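UDP-glucose:anthocyanidin 3-O-glucosyltransferase (Clitoria ternatea, PDB 4REL) is a plant glycosyltransferase of the GT-B clan, built from two Rossmann-like domains that face each other across a cleft. Local coordinates at residues 233-238 / 433-438; 25-30 / 239-244; 8-13 / 109-114; 212-217 / 420-425. One frame throughout, in Å; residues are numbered along the deposited sequence. Where two conformers were deposited one is given.

Interaction 1: residues 233-238 / 433-438; sequences LLYVVP and AEDFNT
Asp435, on helix 431-445, places OD2 2.9 Å from the backbone N of Tyr235 in an almost straight hydrogen bond, 177° at the hydrogen. The N-H arrives on the anti side of the carboxylate, 22° out of its plane. With chi1 at -76°, CG of Asp435 stands anti to its own carbonyl carbon, which brings the carboxylate to Tyr235 N. A bridging water gives OD2 a second donor at 2.6 Å and also donates to Leu233 O, while OD1 is held by Gln431 NE2. Two donors on one oxygen would be expected to favour the charged form of the acid. Strand 233-235 is an outermost strand of the parallel sheet in the N-terminal Rossmann-like domain, and helix 431-445 is the last helix of the chain, returning to that domain as is usual in GT-B enzymes. Leu234 turns its CD2 methyl into the helix, 3.7 Å from Thr438 CG2 and 3.9 Å from Asp435 CG. Val236 CG1 meets the Phe436 ring obliquely, 3.9 Å from CD1. The Tyr235 ring runs off from the helix, and its OH is hydrogen-bonded to Asp218 OD2. Tyr235 O is buried against Asp435 CB, at 3.2 Å, and has no hydrogen-bonding partner in the model.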
loop_
_atom_site.group_PDB
_atom_site.type_symbol
_atom_site.label_atom_id
_atom_site.label_comp_id
_atom_site.label_asym_id
_atom_site.label_seq_id
_atom_site.Cartn_x
_atom_site.Cartn_y
_atom_site.Cartn_z
ATOM N N LEU A 233 -11.803 14.759 4.570
ATOM C CA LEU A 233 -11.354 13.508 3.978
ATOM C C LEU A 233 -11.282 13.691 2.481
ATOM O O LEU A 233 -12.300 13.971 1.845
ATOM C CB LEU A 233 -12.336 12.375 4.294
ATOM C CG LEU A 233 -12.029 10.992 3.707
ATOM C CD1 LEU A 233 -10.770 10.373 4.332
ATOM C CD2 LEU A 233 -13.230 10.072 3.917
ATOM N N LEU A 234 -10.086 13.536 1.919
ATOM C CA LEU A 234 -9.871 13.765 0.494
ATOM C C LEU A 234 -9.280 12.515 -0.143
ATOM O O LEU A 234 -8.364 11.896 0.419
ATOM C CB LEU A 234 -8.915 14.950 0.289
ATOM C CG LEU A 234 -9.298 16.308 0.891
ATOM C CD1 LEU A 234 -8.143 17.329 0.768
ATOM C CD2 LEU A 234 -10.555 16.838 0.221
ATOM N N TYR A 235 -9.802 12.132 -1.306
ATOM C CA TYR A 235 -9.242 11.006 -2.047
ATOM C C TYR A 235 -8.509 11.544 -3.272
ATOM O O TYR A 235 -9.085 12.283 -4.071
ATOM C CB TYR A 235 -10.339 10.036 -2.501
ATOM C CG TYR A 235 -10.936 9.151 -1.428
ATOM C CD1 TYR A 235 -10.632 7.795 -1.369
ATOM C CD2 TYR A 235 -11.819 9.666 -0.488
ATOM C CE1 TYR A 235 -11.194 6.974 -0.388
ATOM C CE2 TYR A 235 -12.382 8.858 0.487
ATOM C CZ TYR A 235 -12.062 7.518 0.532
ATOM O OH TYR A 235 -12.638 6.734 1.500
ATOM N N VAL A 236 -7.237 11.193 -3.404
ATOM C CA VAL A 236 -6.474 11.537 -4.595
ATOM C C VAL A 236 -6.077 10.247 -5.297
ATOM O O VAL A 236 -5.572 9.314 -4.663
ATOM C CB VAL A 236 -5.243 12.380 -4.250
ATOM C CG1 VAL A 236 -4.399 12.646 -5.498
ATOM C CG2 VAL A 236 -5.687 13.691 -3.624
ATOM N N VAL A 237 -6.345 10.200 -6.600
ATOM C CA VAL A 237 -6.151 9.001 -7.408
ATOM C C VAL A 237 -4.720 8.496 -7.269
ATOM O O VAL A 237 -3.767 9.253 -7.482
ATOM C CB VAL A 237 -6.476 9.293 -8.894
ATOM C CG1 VAL A 237 -5.918 8.215 -9.803
ATOM C CG2 VAL A 237 -7.981 9.425 -9.081
ATOM N N PRO A 238 -4.565 7.214 -6.911
ATOM C CA PRO A 238 -3.254 6.612 -6.621
ATOM C C PRO A 238 -2.429 6.270 -7.854
ATOM O O PRO A 238 -1.259 5.919 -7.706
ATOM C CB PRO A 238 -3.624 5.310 -5.892
ATOM C CG PRO A 238 -4.997 4.983 -6.393
ATOM C CD PRO A 238 -5.676 6.312 -6.550
ATOM N N ALA A 433 -10.879 14.314 -8.645
ATOM C CA ALA A 433 -10.463 15.527 -9.347
ATOM C C ALA A 433 -10.801 16.740 -8.491
ATOM O O ALA A 433 -9.977 17.644 -8.330
ATOM C CB ALA A 433 -11.110 15.623 -10.721
ATOM N N GLU A 434 -12.001 16.745 -7.913
ATOM C CA GLU A 434 -12.397 17.821 -7.011
ATOM C C GLU A 434 -11.545 17.805 -5.741
ATOM O O GLU A 434 -11.100 18.849 -5.263
ATOM C CB GLU A 434 -13.883 17.709 -6.645
ATOM C CG GLU A 434 -14.333 18.754 -5.632
ATOM C CD GLU A 434 -15.605 18.364 -4.894
ATOM O OE1 GLU A 434 -16.509 17.773 -5.523
ATOM O OE2 GLU A 434 -15.695 18.643 -3.677
ATOM N N ASP A 435 -11.316 16.617 -5.193
ATOM C CA ASP A 435 -10.559 16.499 -3.957
ATOM C C ASP A 435 -9.117 16.953 -4.133
ATOM O O ASP A 435 -8.543 17.546 -3.222
ATOM C CB ASP A 435 -10.606 15.058 -3.435
ATOM C CG ASP A 435 -11.932 14.722 -2.791
ATOM O OD1 ASP A 435 -12.845 15.590 -2.800
ATOM O OD2 ASP A 435 -12.062 13.585 -2.289
ATOM N N PHE A 436 -8.541 16.682 -5.301
ATOM C CA PHE A 436 -7.186 17.131 -5.586
ATOM C C PHE A 436 -7.150 18.652 -5.608
ATOM O O PHE A 436 -6.236 19.271 -5.059
ATOM C CB PHE A 436 -6.675 16.574 -6.913
ATOM C CG PHE A 436 -5.270 17.011 -7.247
ATOM C CD1 PHE A 436 -4.180 16.408 -6.639
ATOM C CD2 PHE A 436 -5.044 18.016 -8.169
ATOM C CE1 PHE A 436 -2.879 16.807 -6.946
ATOM C CE2 PHE A 436 -3.744 18.419 -8.480
ATOM C CZ PHE A 436 -2.667 17.811 -7.866
ATOM N N ASN A 437 -8.141 19.270 -6.240
ATOM C CA ASN A 437 -8.207 20.726 -6.274
ATOM C C ASN A 437 -8.350 21.295 -4.867
ATOM O O ASN A 437 -7.754 22.310 -4.536
ATOM C CB ASN A 437 -9.348 21.207 -7.182
ATOM C CG ASN A 437 -9.070 20.954 -8.652
ATOM O OD1 ASN A 437 -7.924 21.002 -9.095
ATOM N ND2 ASN A 437 -10.125 20.682 -9.417
ATOM N N THR A 438 -9.131 20.615 -4.031
ATOM C CA THR A 438 -9.305 21.051 -2.652
ATOM C C THR A 438 -7.973 21.045 -1.913
ATOM O O THR A 438 -7.648 21.991 -1.180
ATOM C CB THR A 438 -10.315 20.147 -1.916
ATOM O OG1 THR A 438 -11.602 20.323 -2.513
ATOM C CG2 THR A 438 -10.400 20.507 -0.439
HETATM O O HOH W 1 -13.768 12.985 -0.483
#

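Interaction 2: residues 25-30 / 239-244; sequences VLKLAH and LPCPQL
Lys27 and Leu26 carry this contact from the helix, one with a charge and the other with methyls. The lysine chain is extended beyond CG, and NZ ends 3.1 Å from Leu239 O, with a C=O...NZ angle of 160°, nearly along the C=O axis. On the way its CG passes Cys241 CB at 4.0 Å. Leu26 points at the loop: its CB lies 3.6 Å from Cys241 SG, which a chi1 of 66° turns toward it, and its two methyls then part. CD1 goes to the backbone of the turn, 3.7 Å from Leu244 N, while CD2 comes up against the Gln243 side chain, which it crosses at about a right angle, 3.9 Å from OE1.

The next shell fixes the loop's shape. Leu244 N bonds back to Cys241 O at 2.9 Å, closing a type I beta turn with Pro242 and Gln243 at its corners. Asn23, one turn before Lys27 on the same helix, grips the loop twice, ND2 giving a second donor to Leu239 O and OD1 accepting from Cys241 N. Arg53 holds Leu244 O.

Residues 239-244 belong to the connection leaving strand 233-235 for helix 254-259, where the chain passes to the second domain. Helix 18-31, which receives it, packs elsewhere on strands 36-42 and 59-64 and, through Lys27 and Leu28, on helix 431-445.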
loop_
_atom_site.group_PDB
_atom_site.type_symbol
_atom_site.label_atom_id
_atom_site.label_comp_id
_atom_site.label_asym_id
_atom_site.label_seq_id
_atom_site.Cartn_x
_atom_site.Cartn_y
_atom_site.Cartn_z
ATOM N N VAL A 25 3.326 14.217 -4.285
ATOM C CA VAL A 25 4.122 15.450 -4.301
ATOM C C VAL A 25 4.465 15.884 -5.730
ATOM O O VAL A 25 4.443 17.080 -6.050
ATOM C CB VAL A 25 5.406 15.291 -3.445
ATOM C CG1 VAL A 25 6.350 16.477 -3.647
ATOM C CG2 VAL A 25 5.034 15.155 -1.967
ATOM N N LEU A 26 4.769 14.918 -6.598
ATOM C CA LEU A 26 5.017 15.241 -8.006
ATOM C C LEU A 26 3.801 15.925 -8.634
ATOM O O LEU A 26 3.949 16.896 -9.379
ATOM C CB LEU A 26 5.398 13.988 -8.806
ATOM C CG LEU A 26 6.808 13.447 -8.567
ATOM C CD1 LEU A 26 6.986 12.067 -9.170
ATOM C CD2 LEU A 26 7.861 14.394 -9.138
ATOM N N LYS A 27 2.608 15.425 -8.333
ATOM C CA LYS A 27 1.380 16.014 -8.886
ATOM C C LYS A 27 1.179 17.428 -8.359
ATOM O O LYS A 27 0.828 18.336 -9.111
ATOM C CB LYS A 27 0.153 15.167 -8.533
ATOM C CG LYS A 27 0.107 13.797 -9.220
ATOM C CD LYS A 27 -1.020 12.932 -8.643
ATOM C CE LYS A 27 -0.895 11.489 -9.115
ATOM N NZ LYS A 27 -1.988 10.645 -8.543
ATOM N N LEU A 28 1.379 17.598 -7.056
ATOM C CA LEU A 28 1.222 18.913 -6.428
ATOM C C LEU A 28 2.271 19.899 -6.944
ATOM O O LEU A 28 1.973 21.073 -7.166
ATOM C CB LEU A 28 1.334 18.800 -4.903
ATOM C CG LEU A 28 0.208 18.005 -4.232
ATOM C CD1 LEU A 28 0.529 17.776 -2.751
ATOM C CD2 LEU A 28 -1.132 18.717 -4.387
ATOM N N ALA A 29 3.506 19.429 -7.106
ATOM C CA ALA A 29 4.582 20.298 -7.576
ATOM C C ALA A 29 4.356 20.737 -9.022
ATOM O O ALA A 29 4.715 21.852 -9.411
ATOM C CB ALA A 29 5.923 19.608 -7.435
ATOM N N HIS A 30 3.768 19.862 -9.832
ATOM C CA HIS A 30 3.528 20.188 -11.234
ATOM C C HIS A 30 2.449 21.260 -11.387
ATOM O O HIS A 30 2.546 22.150 -12.247
ATOM C CB HIS A 30 3.135 18.926 -12.008
ATOM C CG HIS A 30 3.096 19.113 -13.492
ATOM N ND1 HIS A 30 1.919 19.269 -14.191
ATOM C CD2 HIS A 30 4.089 19.164 -14.410
ATOM C CE1 HIS A 30 2.188 19.411 -15.475
ATOM N NE2 HIS A 30 3.498 19.351 -15.636
ATOM N N LEU A 239 -3.035 6.346 -9.039
ATOM C CA LEU A 239 -2.343 6.033 -10.284
ATOM C C LEU A 239 -1.102 6.895 -10.441
ATOM O O LEU A 239 -1.091 8.053 -10.017
ATOM C CB LEU A 239 -3.274 6.243 -11.482
ATOM C CG LEU A 239 -4.495 5.322 -11.505
ATOM C CD1 LEU A 239 -5.370 5.606 -12.726
ATOM C CD2 LEU A 239 -4.059 3.864 -11.478
ATOM N N PRO A 240 -0.045 6.330 -11.049
ATOM C CA PRO A 240 1.222 7.056 -11.195
ATOM C C PRO A 240 1.124 8.204 -12.188
ATOM O O PRO A 240 0.559 8.041 -13.274
ATOM C CB PRO A 240 2.179 5.987 -11.741
ATOM C CG PRO A 240 1.286 4.996 -12.431
ATOM C CD PRO A 240 0.039 4.954 -11.579
ATOM N N CYS A 241 1.658 9.359 -11.815
ATOM C CA CYS A 241 1.855 10.426 -12.781
ATOM C C CYS A 241 3.089 10.050 -13.602
ATOM O O CYS A 241 3.960 9.333 -13.112
ATOM C CB CYS A 241 2.050 11.772 -12.080
ATOM S SG CYS A 241 3.552 11.876 -11.104
ATOM N N PRO A 242 3.167 10.522 -14.855
ATOM C CA PRO A 242 4.265 10.104 -15.737
ATOM C C PRO A 242 5.667 10.300 -15.150
ATOM O O PRO A 242 6.551 9.492 -15.446
ATOM C CB PRO A 242 4.070 10.974 -16.992
ATOM C CG PRO A 242 3.071 12.032 -16.605
ATOM C CD PRO A 242 2.222 11.416 -15.542
ATOM N N GLN A 243 5.862 11.330 -14.324
ATOM C CA GLN A 243 7.189 11.609 -13.767
ATOM C C GLN A 243 7.607 10.599 -12.696
ATOM O O GLN A 243 8.788 10.494 -12.357
ATOM C CB GLN A 243 7.276 13.042 -13.228
ATOM C CG GLN A 243 8.705 13.513 -12.945
ATOM C CD GLN A 243 8.885 15.015 -13.105
ATOM O OE1 GLN A 243 7.977 15.796 -12.822
ATOM N NE2 GLN A 243 10.064 15.425 -13.566
ATOM N N LEU A 244 6.645 9.852 -12.161
ATOM C CA LEU A 244 6.979 8.831 -11.169
ATOM C C LEU A 244 7.686 7.658 -11.844
ATOM O O LEU A 244 8.609 7.062 -11.286
ATOM C CB LEU A 244 5.722 8.332 -10.454
ATOM C CG LEU A 244 5.952 7.358 -9.293
ATOM C CD1 LEU A 244 6.687 8.036 -8.149
ATOM C CD2 LEU A 244 4.627 6.780 -8.812
#

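Interaction 3: residues 8-13 / 109-114; sequences AIFPFP and TCIIAD
Phe10 turns the edge of its ring to the neighbouring strand: Ile111 CG2 lies in the ring plane, 3.8 Å from CD2, and Ala113 CB is also at the edge, near that plane. Phe12 is placed differently. Its CB sits 3.4 Å from Asp114 CG, and Asp114 OD2 approaches its ring obliquely. Beyond the contact, the Phe12 ring meets His17 and Phe116 edge-to-face and Phe14 with the planes at about 60°.

Behind these groups runs a regular parallel pairing of strands 6-10 and 110-114. Ala8 N bonds to Cys110 O, Ile112 N to Ala8 O, Phe10 N to Ile112 O and Asp114 N to Phe10 O, the last with its donor tilted 24° from the carbonyl plane. Three of these carbonyls, those of Ala8, Ile112 and Phe10, also take a CA-H contact, most closely Ile9 CA at 3.1 Å from Ile112 O. One face of the pair carries Ala8, Phe10, Ile111 and Ala113, the last three packed on helix 119-127; Ile9 and Ile112 point to the other, against helix 18-31. These are neighbouring inner strands of a Rossmann-like sheet.

Past the last bridge a water takes over, accepting from Phe12 N at 3.1 Å and donating to Asp114 OD1 at 2.8 Å. That oxygen is also hydrogen-bonded to His17 ND1, and OD2 accepts from Phe116 N. His17 and Phe116 both line the pocket holding 3,5,7-trihydroxy-2-(4-hydroxyphenyl)-4H-chromen-4-one, which makes Asp114 a second-shell residue at the end of its strand, consistent with its positioning the His17 ring and the backbone at Phe116.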
loop_
_atom_site.group_PDB
_atom_site.type_symbol
_atom_site.label_atom_id
_atom_site.label_comp_id
_atom_site.label_asym_id
_atom_site.label_seq_id
_atom_site.Cartn_x
_atom_site.Cartn_y
_atom_site.Cartn_z
ATOM N N ALA A 8 6.574 21.073 3.583
ATOM C CA ALA A 8 7.547 20.076 4.004
ATOM C C ALA A 8 6.838 18.745 4.002
ATOM O O ALA A 8 5.690 18.657 4.443
ATOM C CB ALA A 8 8.078 20.390 5.388
ATOM N N ILE A 9 7.522 17.707 3.514
ATOM C CA ILE A 9 6.914 16.396 3.365
ATOM C C ILE A 9 7.730 15.350 4.098
ATOM O O ILE A 9 8.949 15.261 3.906
ATOM C CB ILE A 9 6.794 16.003 1.876
ATOM C CG1 ILE A 9 5.928 17.028 1.124
ATOM C CG2 ILE A 9 6.178 14.609 1.739
ATOM C CD1 ILE A 9 6.733 17.995 0.271
ATOM N N PHE A 10 7.052 14.572 4.945
ATOM C CA PHE A 10 7.693 13.478 5.694
ATOM C C PHE A 10 7.106 12.128 5.312
ATOM O O PHE A 10 6.054 11.753 5.826
ATOM C CB PHE A 10 7.512 13.668 7.213
ATOM C CG PHE A 10 8.140 14.934 7.757
ATOM C CD1 PHE A 10 9.495 14.980 8.066
ATOM C CD2 PHE A 10 7.362 16.066 7.977
ATOM C CE1 PHE A 10 10.074 16.143 8.570
ATOM C CE2 PHE A 10 7.924 17.234 8.484
ATOM C CZ PHE A 10 9.289 17.269 8.785
ATOM N N PRO A 11 7.790 11.381 4.430
ATOM C CA PRO A 11 7.354 9.996 4.222
ATOM C C PRO A 11 7.618 9.156 5.456
ATOM O O PRO A 11 8.477 9.504 6.267
ATOM C CB PRO A 11 8.281 9.507 3.106
ATOM C CG PRO A 11 9.537 10.347 3.282
ATOM C CD PRO A 11 8.994 11.706 3.646
ATOM N N PHE A 12 6.883 8.057 5.588
ATOM C CA PHE A 12 7.316 6.940 6.421
ATOM C C PHE A 12 8.396 6.289 5.558
ATOM O O PHE A 12 8.110 5.780 4.475
ATOM C CB PHE A 12 6.130 6.004 6.663
ATOM C CG PHE A 12 6.396 4.908 7.665
ATOM C CD1 PHE A 12 6.807 5.196 8.963
ATOM C CD2 PHE A 12 6.165 3.589 7.323
ATOM C CE1 PHE A 12 7.021 4.159 9.891
ATOM C CE2 PHE A 12 6.376 2.556 8.241
ATOM C CZ PHE A 12 6.798 2.844 9.521
ATOM N N PRO A 13 9.659 6.354 6.010
ATOM C CA PRO A 13 10.794 6.170 5.087
ATOM C C PRO A 13 11.139 4.703 4.813
ATOM O O PRO A 13 12.301 4.277 4.932
ATOM C CB PRO A 13 11.928 6.900 5.807
ATOM C CG PRO A 13 11.614 6.675 7.273
ATOM C CD PRO A 13 10.096 6.758 7.360
ATOM N N THR A 109 5.054 26.470 5.450
ATOM C CA THR A 109 3.674 26.937 5.612
ATOM C C THR A 109 2.664 25.800 5.753
ATOM O O THR A 109 1.507 26.038 6.103
ATOM C CB THR A 109 3.244 27.840 4.453
ATOM O OG1 THR A 109 3.362 27.119 3.224
ATOM C CG2 THR A 109 4.141 29.073 4.386
ATOM N N CYS A 110 3.102 24.567 5.495
ATOM C CA CYS A 110 2.196 23.432 5.485
ATOM C C CYS A 110 3.033 22.157 5.554
ATOM O O CYS A 110 4.121 22.101 4.988
ATOM C CB CYS A 110 1.355 23.457 4.202
ATOM S SG CYS A 110 0.122 22.145 4.085
ATOM N N ILE A 111 2.548 21.145 6.270
ATOM C CA ILE A 111 3.227 19.859 6.303
ATOM C C ILE A 111 2.306 18.786 5.754
ATOM O O ILE A 111 1.124 18.735 6.109
ATOM C CB ILE A 111 3.688 19.484 7.731
ATOM C CG1 ILE A 111 4.837 20.421 8.155
ATOM C CG2 ILE A 111 4.162 18.023 7.791
ATOM C CD1 ILE A 111 5.328 20.211 9.576
ATOM N N ILE A 112 2.845 17.955 4.860
ATOM C CA ILE A 112 2.179 16.720 4.456
ATOM C C ILE A 112 3.033 15.594 4.987
ATOM O O ILE A 112 4.242 15.564 4.775
ATOM C CB ILE A 112 2.080 16.564 2.931
ATOM C CG1 ILE A 112 1.281 17.710 2.324
ATOM C CG2 ILE A 112 1.416 15.233 2.554
ATOM C CD1 ILE A 112 1.258 17.676 0.822
ATOM N N ALA A 113 2.413 14.655 5.678
ATOM C CA ALA A 113 3.172 13.546 6.230
ATOM C C ALA A 113 2.406 12.247 6.123
ATOM O O ALA A 113 1.177 12.218 6.233
ATOM C CB ALA A 113 3.532 13.821 7.682
ATOM N N ASP A 114 3.145 11.167 5.905
ATOM C CA ASP A 114 2.564 9.839 6.031
ATOM C C ASP A 114 1.976 9.769 7.437
ATOM O O ASP A 114 2.607 10.210 8.385
ATOM C CB ASP A 114 3.661 8.785 5.851
ATOM C CG ASP A 114 3.111 7.370 5.813
ATOM O OD1 ASP A 114 3.168 6.729 4.737
ATOM O OD2 ASP A 114 2.612 6.896 6.854
HETATM O O HOH W 2 5.111 7.855 3.042
#

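Interaction 4: residues 212-217 / 420-425; sequences NFFAEL and QIVQDA
Glu216 lies against helix 409-425 from its CB outward. CB touches Ile421 CG2 at 3.9 Å, and a bend at chi2 (84°) turns CD toward Ala425, 3.6 Å from the alanine CB. At the tip OE1 comes within 3.3 Å of that same methyl, and a water sits 2.9 Å from OE1 and 2.8 Å from Ala425 O, bridging the acid to the last residue of the helix. OE2 accepts from the backbone N of Gln431, and a second water donates to it and, weakly, to Asp424 O.

The acid sits in the 3-10 turn 215-217, part of the loop after strand 208-211 of the N-terminal Rossmann-like domain. Helix 409-425 comes from the C-terminal side of the GT-B fold, and after it the chain crosses back to the N-terminal domain as helix 431-445, so the contact lies where the two domains meet.

Phe214, the residue just before the turn, offers a ring face to Val422: CG1 is 3.8 Å from the centroid and 23° off the normal, a CH-pi contact displaced toward CE1 and CZ. The other methyl, CG2, meets Leu217 CD1 at 3.8 Å, while Leu217 CD2 packs on Ile421 CG2. Helix 346-354 adds Met350 on Phe214 and Val353 on Leu217.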
loop_
_atom_site.group_PDB
_atom_site.type_symbol
_atom_site.label_atom_id
_atom_site.label_comp_id
_atom_site.label_asym_id
_atom_site.label_seq_id
_atom_site.Cartn_x
_atom_site.Cartn_y
_atom_site.Cartn_z
ATOM N N ASN A 212 -5.032 7.482 -0.518
ATOM C CA ASN A 212 -4.433 7.103 -1.796
ATOM C C ASN A 212 -5.270 6.006 -2.451
ATOM O O ASN A 212 -4.795 4.893 -2.662
ATOM C CB ASN A 212 -3.019 6.569 -1.538
ATOM C CG ASN A 212 -2.160 6.544 -2.785
ATOM O OD1 ASN A 212 -2.158 7.499 -3.571
ATOM N ND2 ASN A 212 -1.424 5.443 -2.980
ATOM N N PHE A 213 -6.520 6.311 -2.770
ATOM C CA PHE A 213 -7.415 5.294 -3.310
ATOM C C PHE A 213 -8.587 5.924 -4.061
ATOM O O PHE A 213 -8.615 7.129 -4.294
ATOM C CB PHE A 213 -7.917 4.396 -2.171
ATOM C CG PHE A 213 -8.396 3.049 -2.634
ATOM C CD1 PHE A 213 -7.556 2.218 -3.359
ATOM C CD2 PHE A 213 -9.681 2.618 -2.345
ATOM C CE1 PHE A 213 -7.983 0.970 -3.796
ATOM C CE2 PHE A 213 -10.125 1.379 -2.784
ATOM C CZ PHE A 213 -9.277 0.552 -3.507
ATOM N N PHE A 214 -9.551 5.092 -4.436
ATOM C CA PHE A 214 -10.709 5.524 -5.206
ATOM C C PHE A 214 -11.930 5.545 -4.292
ATOM O O PHE A 214 -12.383 4.497 -3.835
ATOM C CB PHE A 214 -10.953 4.534 -6.358
ATOM C CG PHE A 214 -9.706 4.171 -7.136
ATOM C CD1 PHE A 214 -9.178 5.048 -8.076
ATOM C CD2 PHE A 214 -9.083 2.945 -6.945
ATOM C CE1 PHE A 214 -8.034 4.711 -8.794
ATOM C CE2 PHE A 214 -7.943 2.599 -7.661
ATOM C CZ PHE A 214 -7.418 3.485 -8.586
ATOM N N ALA A 215 -12.466 6.735 -4.022
ATOM C CA ALA A 215 -13.599 6.868 -3.111
ATOM C C ALA A 215 -14.782 6.007 -3.545
ATOM O O ALA A 215 -15.508 5.459 -2.711
ATOM C CB ALA A 215 -14.017 8.331 -3.004
ATOM N N GLU A 216 -14.955 5.885 -4.861
ATOM C CA GLU A 216 -16.070 5.137 -5.444
ATOM C C GLU A 216 -16.025 3.643 -5.129
ATOM O O GLU A 216 -17.030 2.943 -5.266
ATOM C CB GLU A 216 -16.109 5.372 -6.962
ATOM C CG GLU A 216 -16.441 6.806 -7.376
ATOM C CD GLU A 216 -15.236 7.747 -7.390
ATOM O OE1 GLU A 216 -14.151 7.374 -6.889
ATOM O OE2 GLU A 216 -15.382 8.872 -7.915
ATOM N N LEU A 217 -14.869 3.153 -4.691
ATOM C CA LEU A 217 -14.712 1.735 -4.353
ATOM C C LEU A 217 -14.910 1.426 -2.876
ATOM O O LEU A 217 -15.090 0.269 -2.501
ATOM C CB LEU A 217 -13.333 1.217 -4.779
ATOM C CG LEU A 217 -13.119 0.827 -6.235
ATOM C CD1 LEU A 217 -11.788 0.084 -6.372
ATOM C CD2 LEU A 217 -14.260 -0.045 -6.719
ATOM N N GLN A 420 -14.231 -0.843 -14.504
ATOM C CA GLN A 420 -14.981 0.249 -15.127
ATOM C C GLN A 420 -15.257 1.363 -14.110
ATOM O O GLN A 420 -15.182 2.547 -14.429
ATOM C CB GLN A 420 -16.287 -0.276 -15.736
ATOM C CG GLN A 420 -17.114 0.788 -16.452
ATOM C CD GLN A 420 -16.468 1.273 -17.749
ATOM O OE1 GLN A 420 -16.120 0.473 -18.622
ATOM N NE2 GLN A 420 -16.311 2.589 -17.879
ATOM N N ILE A 421 -15.562 0.981 -12.876
ATOM C CA ILE A 421 -15.734 1.961 -11.799
ATOM C C ILE A 421 -14.464 2.793 -11.587
ATOM O O ILE A 421 -14.530 4.023 -11.475
ATOM C CB ILE A 421 -16.163 1.275 -10.482
ATOM C CG1 ILE A 421 -17.588 0.734 -10.620
ATOM C CG2 ILE A 421 -16.079 2.237 -9.299
ATOM C CD1 ILE A 421 -17.968 -0.258 -9.545
ATOM N N VAL A 422 -13.309 2.127 -11.553
ATOM C CA VAL A 422 -12.041 2.839 -11.413
ATOM C C VAL A 422 -11.824 3.778 -12.602
ATOM O O VAL A 422 -11.449 4.942 -12.421
ATOM C CB VAL A 422 -10.834 1.877 -11.244
ATOM C CG1 VAL A 422 -9.524 2.637 -11.357
ATOM C CG2 VAL A 422 -10.907 1.156 -9.914
ATOM N N GLN A 423 -12.093 3.297 -13.815
ATOM C CA GLN A 423 -11.884 4.136 -15.000
ATOM C C GLN A 423 -12.722 5.404 -14.917
ATOM O O GLN A 423 -12.245 6.497 -15.225
ATOM C CB GLN A 423 -12.141 3.353 -16.304
ATOM C CG GLN A 423 -11.008 2.390 -16.641
ATOM C CD GLN A 423 -11.323 1.421 -17.763
ATOM O OE1 GLN A 423 -10.456 1.104 -18.589
ATOM N NE2 GLN A 423 -12.550 0.917 -17.779
ATOM N N ASP A 424 -13.959 5.272 -14.458
ATOM C CA ASP A 424 -14.806 6.454 -14.289
ATOM C C ASP A 424 -14.403 7.318 -13.072
ATOM O O ASP A 424 -14.665 8.519 -13.044
ATOM C CB ASP A 424 -16.289 6.059 -14.253
ATOM C CG ASP A 424 -16.746 5.374 -15.546
ATOM O OD1 ASP A 424 -16.257 5.750 -16.637
ATOM O OD2 ASP A 424 -17.597 4.460 -15.474
ATOM N N ALA A 425 -13.744 6.711 -12.089
ATOM C CA ALA A 425 -13.296 7.423 -10.882
ATOM C C ALA A 425 -12.106 8.349 -11.168
ATOM O O ALA A 425 -12.000 9.441 -10.596
ATOM C CB ALA A 425 -12.933 6.440 -9.779
HETATM O O HOH W 3 -12.376 9.408 -7.863
HETATM O O HOH W 4 -17.009 8.408 -10.640
#

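Starting from the N terminus, interaction 3 is the first to close, pairing residues 8-13 with 109-114 inside the first sheet. Interaction 2 opens within that loop, at 25-30, and closes only at 239-244, so the two cross; Val25 and Leu28 touch Ile9 and Ile112 where they meet. Interactions 4 and 1 open at 212-217 and 233-238, after interaction 3 has closed, and close at 420-425 and 433-438. They cross each other and both cross interaction 2; none of the four nests. Interactions 1, 2 and 4 thus bind the chain's two last helices and the interdomain connection to the N-terminal domain, with Phe436 touching Leu28, and Pro238 touching Phe214.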